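Local coordinates for gram-negative insecticidal protein (Chromobacterium piscinae, PDB 6FBM) that is toxic to insects and, as a member of the MACPF family, probably acts by assembling into pores in target-cell membranes, at residues H91-F101 and D274-P282. Residues are numbered along the deposited sequence; the frame is centred on the assembly and turned at random.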
loop_
_atom_site.group_PDB
_atom_site.type_symbol
_atom_site.label_atom_id
_atom_site.label_comp_id
_atom_site.label_asym_id
_atom_site.label_seq_id
_atom_site.Cartn_x
_atom_site.Cartn_y
_atom_site.Cartn_z
ATOM N N HIS A 91 -6.800 42.691 -10.975
ATOM C CA HIS A 91 -7.345 42.278 -9.696
ATOM C C HIS A 91 -6.534 41.153 -9.050
ATOM O O HIS A 91 -7.100 40.169 -8.573
ATOM C CB HIS A 91 -8.844 41.893 -9.846
ATOM C CG HIS A 91 -9.716 43.011 -10.346
ATOM N ND1 HIS A 91 -10.048 44.113 -9.582
ATOM C CD2 HIS A 91 -10.315 43.187 -11.551
ATOM C CE1 HIS A 91 -10.817 44.920 -10.300
ATOM N NE2 HIS A 91 -10.992 44.382 -11.497
ATOM N N VAL A 92 -5.216 41.296 -9.074
ATOM C CA VAL A 92 -4.334 40.382 -8.344
ATOM C C VAL A 92 -3.436 41.078 -7.338
ATOM O O VAL A 92 -2.587 40.435 -6.725
ATOM C CB VAL A 92 -3.485 39.544 -9.301
ATOM C CG1 VAL A 92 -4.395 38.800 -10.265
ATOM C CG2 VAL A 92 -2.477 40.400 -10.055
ATOM N N GLY A 93 -3.630 42.386 -7.158
ATOM C CA GLY A 93 -2.873 43.159 -6.174
ATOM C C GLY A 93 -1.697 43.949 -6.695
ATOM O O GLY A 93 -1.073 44.678 -5.920
ATOM N N VAL A 94 -1.374 43.816 -7.978
ATOM C CA VAL A 94 -0.265 44.577 -8.513
ATOM C C VAL A 94 -0.791 45.923 -8.984
ATOM O O VAL A 94 -1.481 46.017 -9.991
ATOM C CB VAL A 94 0.457 43.849 -9.639
ATOM C CG1 VAL A 94 1.573 44.714 -10.209
ATOM C CG2 VAL A 94 1.033 42.557 -9.108
ATOM N N SER A 95 -0.458 46.947 -8.219
ATOM C CA SER A 95 -0.718 48.331 -8.567
ATOM C C SER A 95 -0.006 48.723 -9.858
ATOM O O SER A 95 1.076 48.218 -10.164
ATOM C CB SER A 95 -0.250 49.246 -7.434
ATOM O OG SER A 95 -0.264 50.583 -7.842
ATOM N N GLY A 96 -0.617 49.657 -10.576
ATOM C CA GLY A 96 -0.194 50.012 -11.920
ATOM C C GLY A 96 -1.091 49.277 -12.884
ATOM O O GLY A 96 -2.064 48.645 -12.488
ATOM N N ARG A 97 -0.773 49.382 -14.158
ATOM C CA ARG A 97 -1.567 48.768 -15.203
ATOM C C ARG A 97 -0.602 47.882 -15.970
ATOM O O ARG A 97 -0.465 48.000 -17.189
ATOM C CB ARG A 97 -2.212 49.851 -16.093
ATOM C CG ARG A 97 -3.157 50.829 -15.361
ATOM C CD ARG A 97 -3.112 52.262 -15.966
ATOM N NE ARG A 97 -3.578 53.384 -15.100
ATOM C CZ ARG A 97 -2.864 54.043 -14.163
ATOM N NH1 ARG A 97 -1.605 53.708 -13.863
ATOM N NH2 ARG A 97 -3.429 55.055 -13.487
ATOM N N TYR A 98 0.087 46.996 -15.243
ATOM C CA TYR A 98 1.108 46.133 -15.852
ATOM C C TYR A 98 0.479 44.918 -16.498
ATOM O O TYR A 98 -0.539 44.400 -16.031
ATOM C CB TYR A 98 2.165 45.695 -14.822
ATOM C CG TYR A 98 3.099 46.802 -14.371
ATOM C CD1 TYR A 98 4.230 47.144 -15.116
ATOM C CD2 TYR A 98 2.834 47.538 -13.222
ATOM C CE1 TYR A 98 5.066 48.179 -14.721
ATOM C CE2 TYR A 98 3.669 48.589 -12.831
ATOM C CZ TYR A 98 4.788 48.883 -13.581
ATOM O OH TYR A 98 5.610 49.892 -13.201
ATOM N N LYS A 99 1.093 44.473 -17.587
ATOM C CA LYS A 99 0.811 43.168 -18.186
ATOM C C LYS A 99 1.649 42.105 -17.480
ATOM O O LYS A 99 2.862 41.975 -17.708
ATOM C CB LYS A 99 1.111 43.182 -19.693
ATOM C CG LYS A 99 0.319 44.224 -20.461
ATOM C CD LYS A 99 0.769 44.367 -21.907
ATOM C CE LYS A 99 0.330 45.721 -22.432
ATOM N NZ LYS A 99 0.771 45.938 -23.840
ATOM N N LEU A 100 0.973 41.346 -16.622
ATOM C CA LEU A 100 1.597 40.344 -15.776
ATOM C C LEU A 100 1.471 38.988 -16.401
ATOM O O LEU A 100 0.782 38.822 -17.403
ATOM C CB LEU A 100 0.928 40.324 -14.410
ATOM C CG LEU A 100 0.868 41.639 -13.633
ATOM C CD1 LEU A 100 0.094 41.439 -12.345
ATOM C CD2 LEU A 100 2.271 42.146 -13.341
ATOM N N PHE A 101 2.172 38.033 -15.815
ATOM C CA PHE A 101 2.038 36.614 -16.150
ATOM C C PHE A 101 2.351 36.293 -17.613
ATOM O O PHE A 101 1.683 35.470 -18.233
ATOM C CB PHE A 101 0.642 36.099 -15.754
ATOM C CG PHE A 101 0.192 36.572 -14.408
ATOM C CD1 PHE A 101 1.002 36.396 -13.283
ATOM C CD2 PHE A 101 -1.025 37.211 -14.253
ATOM C CE1 PHE A 101 0.595 36.850 -12.039
ATOM C CE2 PHE A 101 -1.440 37.662 -12.999
ATOM C CZ PHE A 101 -0.622 37.487 -11.892
ATOM N N ASP A 274 -5.106 30.290 -7.354
ATOM C CA ASP A 274 -5.824 31.474 -7.767
ATOM C C ASP A 274 -5.480 32.644 -6.878
ATOM O O ASP A 274 -5.070 32.482 -5.715
ATOM C CB ASP A 274 -7.338 31.224 -7.751
ATOM C CG ASP A 274 -8.108 32.032 -8.815
ATOM O OD1 ASP A 274 -7.483 32.736 -9.637
ATOM O OD2 ASP A 274 -9.367 31.926 -8.802
ATOM N N PHE A 275 -5.647 33.832 -7.444
ATOM C CA PHE A 275 -5.337 35.076 -6.791
ATOM C C PHE A 275 -6.601 35.892 -6.697
ATOM O O PHE A 275 -7.477 35.804 -7.586
ATOM C CB PHE A 275 -4.360 35.860 -7.635
ATOM C CG PHE A 275 -2.972 35.322 -7.657
ATOM C CD1 PHE A 275 -2.465 34.526 -6.641
ATOM C CD2 PHE A 275 -2.119 35.707 -8.679
ATOM C CE1 PHE A 275 -1.157 34.107 -6.668
ATOM C CE2 PHE A 275 -0.816 35.287 -8.716
ATOM C CZ PHE A 275 -0.333 34.489 -7.704
ATOM N N SER A 276 -6.674 36.689 -5.632
ATOM C CA SER A 276 -7.705 37.671 -5.427
ATOM C C SER A 276 -7.047 39.042 -5.539
ATOM O O SER A 276 -5.834 39.129 -5.748
ATOM C CB SER A 276 -8.256 37.522 -4.013
ATOM O OG SER A 276 -7.353 38.098 -3.057
ATOM N N THR A 277 -7.813 40.113 -5.314
ATOM C CA THR A 277 -7.258 41.460 -5.418
ATOM C C THR A 277 -6.148 41.726 -4.405
ATOM O O THR A 277 -5.379 42.638 -4.609
ATOM C CB THR A 277 -8.313 42.582 -5.272
ATOM O OG1 THR A 277 -9.007 42.423 -4.044
ATOM C CG2 THR A 277 -9.317 42.555 -6.390
ATOM N N GLU A 278 -6.080 40.957 -3.324
ATOM C CA GLU A 278 -5.056 41.150 -2.278
ATOM C C GLU A 278 -3.890 40.159 -2.315
ATOM O O GLU A 278 -3.049 40.172 -1.416
ATOM C CB GLU A 278 -5.715 41.106 -0.877
ATOM C CG GLU A 278 -6.764 42.190 -0.599
ATOM C CD GLU A 278 -6.251 43.614 -0.787
ATOM O OE1 GLU A 278 -5.098 43.911 -0.438
ATOM O OE2 GLU A 278 -7.009 44.446 -1.311
ATOM N N SER A 279 -3.826 39.311 -3.346
ATOM C CA SER A 279 -2.904 38.169 -3.332
ATOM C C SER A 279 -1.448 38.571 -3.366
ATOM O O SER A 279 -0.687 38.152 -2.517
ATOM C CB SER A 279 -3.210 37.211 -4.466
ATOM O OG SER A 279 -4.415 36.552 -4.192
ATOM N N LEU A 280 -1.078 39.396 -4.335
ATOM C CA LEU A 280 0.300 39.825 -4.491
ATOM C C LEU A 280 0.499 41.157 -3.780
ATOM O O LEU A 280 -0.235 42.104 -4.037
ATOM C CB LEU A 280 0.627 39.944 -5.967
ATOM C CG LEU A 280 0.596 38.603 -6.691
ATOM C CD1 LEU A 280 0.577 38.816 -8.184
ATOM C CD2 LEU A 280 1.798 37.757 -6.307
ATOM N N GLN A 281 1.466 41.215 -2.861
ATOM C CA GLN A 281 1.762 42.431 -2.120
ATOM C C GLN A 281 3.216 42.752 -2.347
ATOM O O GLN A 281 4.032 41.852 -2.440
ATOM C CB GLN A 281 1.475 42.239 -0.636
ATOM C CG GLN A 281 -0.006 42.055 -0.323
ATOM C CD GLN A 281 -0.842 43.265 -0.732
ATOM O OE1 GLN A 281 -0.445 44.394 -0.510
ATOM N NE2 GLN A 281 -1.999 43.022 -1.349
ATOM N N PRO A 282 3.547 44.048 -2.502
ATOM C CA PRO A 282 4.915 44.426 -2.823
ATOM C C PRO A 282 5.834 44.270 -1.643
ATOM O O PRO A 282 5.423 44.536 -0.510
ATOM C CB PRO A 282 4.783 45.908 -3.122
ATOM C CG PRO A 282 3.626 46.369 -2.279
ATOM C CD PRO A 282 2.673 45.226 -2.320
#
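Phe-275 meets Phe-101 at the edge of its own ring: CE1 of Phe-101 lies in the Phe-275 plane, 3.9 Å from Phe-275 CE2. One face of Phe-275 carries CG of Leu-280, 4.1 Å above the plane and offset toward the rim, while Tyr-23 adds an edge-to-face partner. The Phe-101 ring, in turn, has CB of Leu-100 over the centre of one face, and Leu-280 CD1 comes to its edge.

Val-92 divides its two methyls: CG1 lies 3.9 Å from Phe-275 CB, and CG2 runs alongside Leu-280 to approach CD1. That same CD1 also meets Val-94 CG2 at 3.9 Å, which places the leucine tip among both valines and Phe-101. Further out, the exposed His-91 takes Thr-277 CG2 near its ring plane, 3.6 Å from ND1. With OG1 between the backbone N and the carbonyl carbon (chi1 56°), Thr-277 CG2 falls anti to that carbon, on the side of the imidazole.

One backbone hydrogen bond joins the segments, from Leu-280 N to Val-92 O (3.0 Å, 159° at the hydrogen). Just before Leu-280, a type I turn runs from Ser-276 to Ser-279. Ser-276 OG accepts from Glu-278 N, forming an ST turn, and is hydrogen-bonded to Glu-174 OE1; Ser-279 OG receives Ser-276 N at 2.7 Å and is hydrogen-bonded to Glu-174 O. Thus the loop between helices 81-88 and 102-108 packs against the turn linking strands 271-274 and 280-282, both paired antiparallel with strand 170-177 in the central bent sheet of the MACPF fold.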